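Local coordinates for protein profilin (Schizosaccharomyces pombe, PDB 3D9Y) that binds monomeric actin, blocking its polymerization at high concentration and enhancing it at low concentration, and is essential for cytokinesis in fission yeast, at residues G87-A92 / S100-T105; R19-S24 / F37-Q42; G15-A20 / G109-I114. One frame throughout, in Å; residues are numbered along the deposited sequence.

Contact 1 (G87-A92 / S100-T105); sequences GIICVA and SHYPET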
# COMPACT_ATOMS: atom_id res chain seq x y z
N GLY A 87 -8.49 6.84 -1.86
CA GLY A 87 -7.50 6.63 -0.81
C GLY A 87 -6.52 5.53 -1.12
O GLY A 87 -6.51 4.95 -2.21
N ILE A 88 -5.70 5.25 -0.12
CA ILE A 88 -4.56 4.39 -0.28
C ILE A 88 -4.40 3.60 1.01
O ILE A 88 -4.54 4.15 2.10
CB ILE A 88 -3.30 5.24 -0.61
CG1 ILE A 88 -2.17 4.37 -1.17
CG2 ILE A 88 -2.83 6.05 0.58
CD1 ILE A 88 -2.10 4.38 -2.67
N ILE A 89 -4.14 2.30 0.86
CA ILE A 89 -3.94 1.37 1.98
C ILE A 89 -2.58 0.70 1.81
O ILE A 89 -2.34 0.02 0.81
CB ILE A 89 -4.99 0.26 1.93
CG1 ILE A 89 -6.41 0.84 1.91
CG2 ILE A 89 -4.77 -0.78 3.08
CD1 ILE A 89 -6.85 1.62 3.15
N CYS A 90 -1.70 0.93 2.77
CA CYS A 90 -0.36 0.35 2.77
C CYS A 90 -0.21 -0.58 3.97
O CYS A 90 -0.43 -0.18 5.11
CB CYS A 90 0.69 1.44 2.85
SG CYS A 90 0.56 2.69 1.56
N VAL A 91 0.21 -1.82 3.72
CA VAL A 91 0.28 -2.82 4.77
C VAL A 91 1.59 -3.59 4.65
O VAL A 91 1.91 -4.16 3.60
CB VAL A 91 -0.91 -3.78 4.73
CG1 VAL A 91 -0.89 -4.71 5.94
CG2 VAL A 91 -2.22 -2.99 4.72
N ALA A 92 2.35 -3.62 5.75
CA ALA A 92 3.65 -4.29 5.76
C ALA A 92 3.54 -5.75 6.18
O ALA A 92 2.81 -6.10 7.12
CB ALA A 92 4.60 -3.53 6.69
N SER A 100 -2.30 -0.45 -1.97
CA SER A 100 -3.60 -0.51 -2.68
C SER A 100 -4.29 0.86 -2.78
O SER A 100 -4.53 1.48 -1.76
CB SER A 100 -4.54 -1.48 -1.94
OG SER A 100 -4.12 -2.83 -2.09
N HIS A 101 -4.60 1.30 -3.99
CA HIS A 101 -5.42 2.50 -4.22
C HIS A 101 -6.87 2.08 -4.46
O HIS A 101 -7.11 1.09 -5.16
CB HIS A 101 -4.88 3.26 -5.45
CG HIS A 101 -5.59 4.55 -5.73
ND1 HIS A 101 -5.06 5.79 -5.41
CD2 HIS A 101 -6.78 4.80 -6.35
CE1 HIS A 101 -5.90 6.73 -5.79
NE2 HIS A 101 -6.94 6.17 -6.36
N TYR A 102 -7.83 2.81 -3.90
CA TYR A 102 -9.25 2.57 -4.13
C TYR A 102 -10.00 3.84 -4.60
O TYR A 102 -9.67 4.95 -4.18
CB TYR A 102 -9.91 1.96 -2.89
CG TYR A 102 -9.92 2.86 -1.66
CD1 TYR A 102 -11.00 3.67 -1.39
CD2 TYR A 102 -8.85 2.88 -0.77
CE1 TYR A 102 -11.04 4.50 -0.28
CE2 TYR A 102 -8.87 3.70 0.36
CZ TYR A 102 -9.98 4.50 0.59
OH TYR A 102 -10.04 5.34 1.68
N PRO A 103 -10.99 3.67 -5.50
CA PRO A 103 -11.83 4.77 -5.99
C PRO A 103 -12.99 5.13 -5.06
O PRO A 103 -13.22 4.45 -4.06
CB PRO A 103 -12.38 4.20 -7.29
CG PRO A 103 -12.53 2.76 -7.00
CD PRO A 103 -11.33 2.40 -6.17
N GLU A 104 -13.73 6.18 -5.42
CA GLU A 104 -14.84 6.68 -4.59
C GLU A 104 -15.92 5.64 -4.27
O GLU A 104 -16.62 5.75 -3.26
CB GLU A 104 -15.50 7.91 -5.25
CG GLU A 104 -16.13 7.66 -6.62
CD GLU A 104 -17.16 8.70 -7.02
OE1 GLU A 104 -17.06 9.86 -6.56
OE2 GLU A 104 -18.08 8.36 -7.79
N THR A 105 -16.06 4.64 -5.12
CA THR A 105 -17.18 3.71 -5.01
C THR A 105 -16.95 2.56 -4.03
O THR A 105 -17.88 1.80 -3.73
CB THR A 105 -17.58 3.18 -6.41
OG1 THR A 105 -18.73 2.32 -6.29
CG2 THR A 105 -16.43 2.44 -7.06
O HOH W 1 -7.64 5.09 3.21
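G87 and Y102 are joined by two backbone hydrogen bonds, Y102 N to G87 O at 3.0 Å and G87 N to Y102 O at 3.2 Å. A second such pair links I89 and S100, where I89 N donates to S100 O and S100 N to I89 O, each at 2.8 Å. Between them, I88 and H101 form a non-hydrogen-bonded pair; the CA hydrogens of this pair instead point at carbonyls of the flanking pairs, H101 CA to G87 O and I88 CA to S100 O. The segment axes run 4.7 Å apart at 157°, which identifies the antiparallel hairpin of strands 86-92 and 96-102, a central element of the profilin sheet.

The Y102 ring lies over the G87 backbone, with CG of Y102 between the backbone N and the carbonyl carbon (chi1 64°): G87 CA is 3.8 Å from the ring centroid, 29° off the normal, in a CH-pi contact. A CB on G87 would clash with Y102 OH. An alanine in place of Y102 would probably uncover the G87 backbone and deprive water 1 of its hydroxyl partner.

That water, in the plane of the ring at its edge, is 2.9 Å from Y102 OH and only weakly bonded to I88 O. Among the apolar contacts, I89 CD1 meets Y102 CE2 at 4.0 Å, the two side chains crossing at about a right angle on the face covered by helix 108-125; S100 OG bonds there to T115. On the other face I88 CD1 touches H101 CB.

Contact 2 (R19-S24 / F37-Q42); sequences RAAIVS and FNLSPQ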
# COMPACT_ATOMS: atom_id res chain seq x y z
N ARG A 19 -5.69 0.44 -8.44
CA ARG A 19 -4.24 0.43 -8.70
C ARG A 19 -3.55 -0.22 -7.51
O ARG A 19 -4.05 -0.15 -6.38
CB ARG A 19 -3.67 1.84 -8.92
CG ARG A 19 -4.59 2.85 -9.59
CD ARG A 19 -3.86 4.16 -9.90
NE ARG A 19 -3.19 4.10 -11.20
CZ ARG A 19 -2.30 5.00 -11.64
NH1 ARG A 19 -1.94 6.04 -10.90
NH2 ARG A 19 -1.75 4.84 -12.84
N ALA A 20 -2.41 -0.86 -7.75
CA ALA A 20 -1.68 -1.53 -6.68
C ALA A 20 -0.20 -1.76 -6.99
O ALA A 20 0.22 -1.76 -8.16
CB ALA A 20 -2.35 -2.86 -6.31
N ALA A 21 0.57 -1.95 -5.92
CA ALA A 21 1.98 -2.27 -6.02
C ALA A 21 2.42 -3.13 -4.84
O ALA A 21 1.77 -3.15 -3.79
CB ALA A 21 2.80 -0.99 -6.11
N ILE A 22 3.51 -3.86 -5.04
CA ILE A 22 4.14 -4.63 -3.97
C ILE A 22 5.61 -4.26 -3.95
O ILE A 22 6.27 -4.31 -4.98
CB ILE A 22 3.96 -6.14 -4.15
CG1 ILE A 22 2.47 -6.48 -4.19
CG2 ILE A 22 4.70 -6.90 -3.03
CD1 ILE A 22 2.14 -7.90 -4.55
N VAL A 23 6.11 -3.86 -2.79
CA VAL A 23 7.47 -3.32 -2.66
C VAL A 23 8.20 -3.97 -1.49
O VAL A 23 7.58 -4.52 -0.59
CB VAL A 23 7.45 -1.77 -2.51
CG1 VAL A 23 6.69 -1.13 -3.67
CG2 VAL A 23 6.81 -1.36 -1.22
N SER A 24 9.53 -3.91 -1.49
CA SER A 24 10.33 -4.49 -0.41
C SER A 24 10.14 -3.73 0.91
O SER A 24 10.13 -2.51 0.92
CB SER A 24 11.81 -4.49 -0.79
OG SER A 24 12.60 -4.92 0.31
N PHE A 37 1.15 2.98 -12.32
CA PHE A 37 1.31 3.20 -10.89
C PHE A 37 2.80 3.09 -10.52
O PHE A 37 3.25 2.15 -9.84
CB PHE A 37 0.43 2.20 -10.12
CG PHE A 37 0.11 2.62 -8.71
CD1 PHE A 37 0.31 1.74 -7.66
CD2 PHE A 37 -0.41 3.87 -8.44
CE1 PHE A 37 0.01 2.11 -6.35
CE2 PHE A 37 -0.70 4.26 -7.13
CZ PHE A 37 -0.50 3.37 -6.09
N ASN A 38 3.55 4.09 -10.97
CA ASN A 38 5.00 4.09 -10.83
C ASN A 38 5.48 4.73 -9.53
O ASN A 38 5.37 5.94 -9.34
CB ASN A 38 5.64 4.79 -12.04
CG ASN A 38 5.21 4.17 -13.35
OD1 ASN A 38 4.75 3.03 -13.40
ND2 ASN A 38 5.34 4.93 -14.43
N LEU A 39 6.01 3.89 -8.63
CA LEU A 39 6.58 4.35 -7.36
C LEU A 39 8.09 4.50 -7.47
O LEU A 39 8.79 3.57 -7.87
CB LEU A 39 6.25 3.37 -6.24
CG LEU A 39 4.80 2.90 -6.10
CD1 LEU A 39 4.68 2.01 -4.88
CD2 LEU A 39 3.83 4.06 -6.02
N SER A 40 8.60 5.67 -7.09
CA SER A 40 10.04 5.95 -7.21
C SER A 40 10.83 5.39 -6.04
O SER A 40 10.27 5.16 -4.96
CB SER A 40 10.25 7.46 -7.31
OG SER A 40 9.88 8.11 -6.11
N PRO A 41 12.16 5.17 -6.23
CA PRO A 41 13.02 4.71 -5.13
C PRO A 41 12.86 5.57 -3.89
O PRO A 41 12.79 5.05 -2.77
CB PRO A 41 14.43 4.87 -5.70
CG PRO A 41 14.25 4.71 -7.16
CD PRO A 41 12.92 5.34 -7.48
N GLN A 42 12.79 6.87 -4.10
CA GLN A 42 12.69 7.83 -3.01
C GLN A 42 11.36 7.65 -2.26
O GLN A 42 11.32 7.69 -1.03
CB GLN A 42 12.84 9.25 -3.54
CG GLN A 42 14.27 9.60 -4.05
CD GLN A 42 14.57 9.18 -5.49
OE1 GLN A 42 13.74 8.57 -6.18
NE2 GLN A 42 15.77 9.50 -5.96
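R19 lays its CB over one face of the F37 ring, 4.0 Å from the centroid and 16° off the normal, a CH-pi contact. F37 CG stands anti to the backbone N (chi1 -159°). Farther out, the arginine chain bends at chi3; its NH1 lies 3.6 Å from F37 CD2. The guanidinium and ring planes are 57° apart, so the two groups are not stacked. NH2 lies 3.5 Å from F37 N, but both are donors and do not bond.

A20 turns its CB away, toward helix 3-12, and meets F37 through its backbone: A20 O is 3.5 Å from F37 CD1, at the ring edge near its plane. A21 points back toward the loop, its CB 3.7 Å from L39 CD1 and 4.0 Å from F37 CD1. Past I22, which faces helix 3-12, V23 CG1 reaches the same L39 CD1 at 3.9 Å, the two side chains crossing at about a right angle. L39 CD2 lies over the F37 face opposite R19 CB, toward its rim.

This is the sheet face of the profilin fold covered by the 37-40 loop and helix 41-52, whose I44 touches both V23 and L39. The A21, V23 and L39 end is apolar, while at R19 the guanidinium lies against F37 without bonding to the 37-42 segment. What holds the segments together is therefore probably the fit of methyl groups and ring, not directed polar bonds.

Contact 3 (G15-A20 / G109-I114); sequences GKIDRA and GEAAKI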
# COMPACT_ATOMS: atom_id res chain seq x y z
N GLY A 15 -12.17 -5.87 -8.06
CA GLY A 15 -13.06 -4.79 -8.48
C GLY A 15 -13.17 -3.64 -7.49
O GLY A 15 -13.86 -2.66 -7.75
N LYS A 16 -12.46 -3.75 -6.36
CA LYS A 16 -12.53 -2.75 -5.29
C LYS A 16 -11.26 -1.89 -5.19
O LYS A 16 -11.26 -0.84 -4.55
CB LYS A 16 -12.76 -3.43 -3.93
CG LYS A 16 -13.89 -4.47 -3.88
CD LYS A 16 -15.26 -3.87 -3.81
CE LYS A 16 -16.31 -4.97 -3.54
NZ LYS A 16 -17.67 -4.44 -3.35
N ILE A 17 -10.17 -2.38 -5.78
CA ILE A 17 -8.87 -1.74 -5.73
C ILE A 17 -8.44 -1.52 -7.16
O ILE A 17 -8.34 -2.48 -7.91
CB ILE A 17 -7.86 -2.64 -5.02
CG1 ILE A 17 -8.20 -2.69 -3.52
CG2 ILE A 17 -6.42 -2.14 -5.24
CD1 ILE A 17 -7.51 -3.80 -2.75
N ASP A 18 -8.22 -0.27 -7.54
CA ASP A 18 -8.05 0.07 -8.97
C ASP A 18 -6.59 0.24 -9.40
O ASP A 18 -6.29 0.16 -10.60
CB ASP A 18 -8.94 1.27 -9.36
CG ASP A 18 -8.54 2.56 -8.66
OD1 ASP A 18 -7.83 2.50 -7.65
OD2 ASP A 18 -8.95 3.64 -9.14
N ARG A 19 -5.69 0.44 -8.44
CA ARG A 19 -4.24 0.43 -8.70
C ARG A 19 -3.55 -0.22 -7.51
O ARG A 19 -4.05 -0.15 -6.38
CB ARG A 19 -3.67 1.84 -8.92
CG ARG A 19 -4.59 2.85 -9.59
CD ARG A 19 -3.86 4.16 -9.90
NE ARG A 19 -3.19 4.10 -11.20
CZ ARG A 19 -2.30 5.00 -11.64
NH1 ARG A 19 -1.94 6.04 -10.90
NH2 ARG A 19 -1.75 4.84 -12.84
N ALA A 20 -2.41 -0.86 -7.75
CA ALA A 20 -1.68 -1.53 -6.68
C ALA A 20 -0.20 -1.76 -6.99
O ALA A 20 0.22 -1.76 -8.16
CB ALA A 20 -2.35 -2.86 -6.31
N GLY A 109 -13.11 0.74 4.41
CA GLY A 109 -13.09 -0.51 5.14
C GLY A 109 -12.91 -1.70 4.23
O GLY A 109 -12.24 -2.66 4.61
N GLU A 110 -13.52 -1.66 3.04
CA GLU A 110 -13.38 -2.74 2.06
C GLU A 110 -11.96 -2.90 1.54
O GLU A 110 -11.43 -4.00 1.55
CB GLU A 110 -14.29 -2.52 0.85
CG GLU A 110 -15.72 -2.90 1.06
CD GLU A 110 -16.55 -2.64 -0.17
OE1 GLU A 110 -16.60 -1.46 -0.60
OE2 GLU A 110 -17.15 -3.61 -0.70
N ALA A 111 -11.35 -1.81 1.09
CA ALA A 111 -9.98 -1.86 0.57
C ALA A 111 -9.01 -2.27 1.68
O ALA A 111 -8.11 -3.08 1.45
CB ALA A 111 -9.57 -0.53 -0.03
N ALA A 112 -9.20 -1.73 2.88
CA ALA A 112 -8.38 -2.15 4.01
C ALA A 112 -8.51 -3.64 4.30
O ALA A 112 -7.51 -4.33 4.50
CB ALA A 112 -8.73 -1.35 5.25
N LYS A 113 -9.74 -4.15 4.35
CA LYS A 113 -9.97 -5.56 4.70
C LYS A 113 -9.30 -6.49 3.69
O LYS A 113 -8.62 -7.44 4.06
CB LYS A 113 -11.47 -5.85 4.80
CG LYS A 113 -12.11 -5.34 6.09
CD LYS A 113 -13.64 -5.19 5.98
CE LYS A 113 -14.22 -4.43 7.16
NZ LYS A 113 -15.55 -3.81 6.86
N ILE A 114 -9.46 -6.17 2.41
CA ILE A 114 -8.84 -6.98 1.35
C ILE A 114 -7.30 -6.97 1.47
O ILE A 114 -6.66 -8.02 1.46
CB ILE A 114 -9.27 -6.47 -0.05
CG1 ILE A 114 -10.75 -6.80 -0.28
CG2 ILE A 114 -8.41 -7.07 -1.18
CD1 ILE A 114 -11.41 -5.97 -1.32
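K16 NZ forms a salt bridge with E110 OE2 at 2.8 Å, meeting the oxygen on its syn side, 27° out of the carboxylate plane. The other oxygen, E110 OE1, accepts a hydrogen bond from L107 N, so the carboxylate is gripped at both oxygens and its rotation is probably restricted. The lysine chain bends at chi2 (-77°), bringing CD to 3.6 Å from E110 OE2, while CE also comes within 3.3 Å of that oxygen.

The bridge joins the turn between helix 3-12 and strand 19-24 to helix 108-125. In the profilin fold these N- and C-terminal helices pack on the same face of the sheet, and I17 and I114 both touch L11 of helix 3-12.

Inward from the charged pair, K16 CB and CG pack on I114 CD1, the latter at 3.9 Å from K16 CG, with the side chains at about a right angle. I17 and I114 instead slide past each other in opposite directions, I17 CD1 meeting I114 CG2 at 3.7 Å. One turn back along the helix, A111 CB lies 4.3 Å from I17 CG1, a looser contact; I17 also packs on S100 of strand 96-102, and A111 on Y102.

Overall arrangement
From the N terminus, helix 3-12 leads into residues 15-20, where contact 3 opens a loop that closes only at helix 108-125. Contact 2 starts from the same stretch, sharing R19 and A20, and closes early at 37-42. Contact 1 follows it in series, closing the 86-102 hairpin, and is nested inside the loop of contact 3; none cross. Strands 19-24 and 96-102 are sheet neighbours, so H101 joins all three: its N probably bonds R19 O, and its O probably bonds D18 N. Contact 2 ties the sheet to the 37-42 segment on one face, with I88 packing against F37, while contact 3 ties the turn that follows helix 3-12 to helix 108-125 on the other.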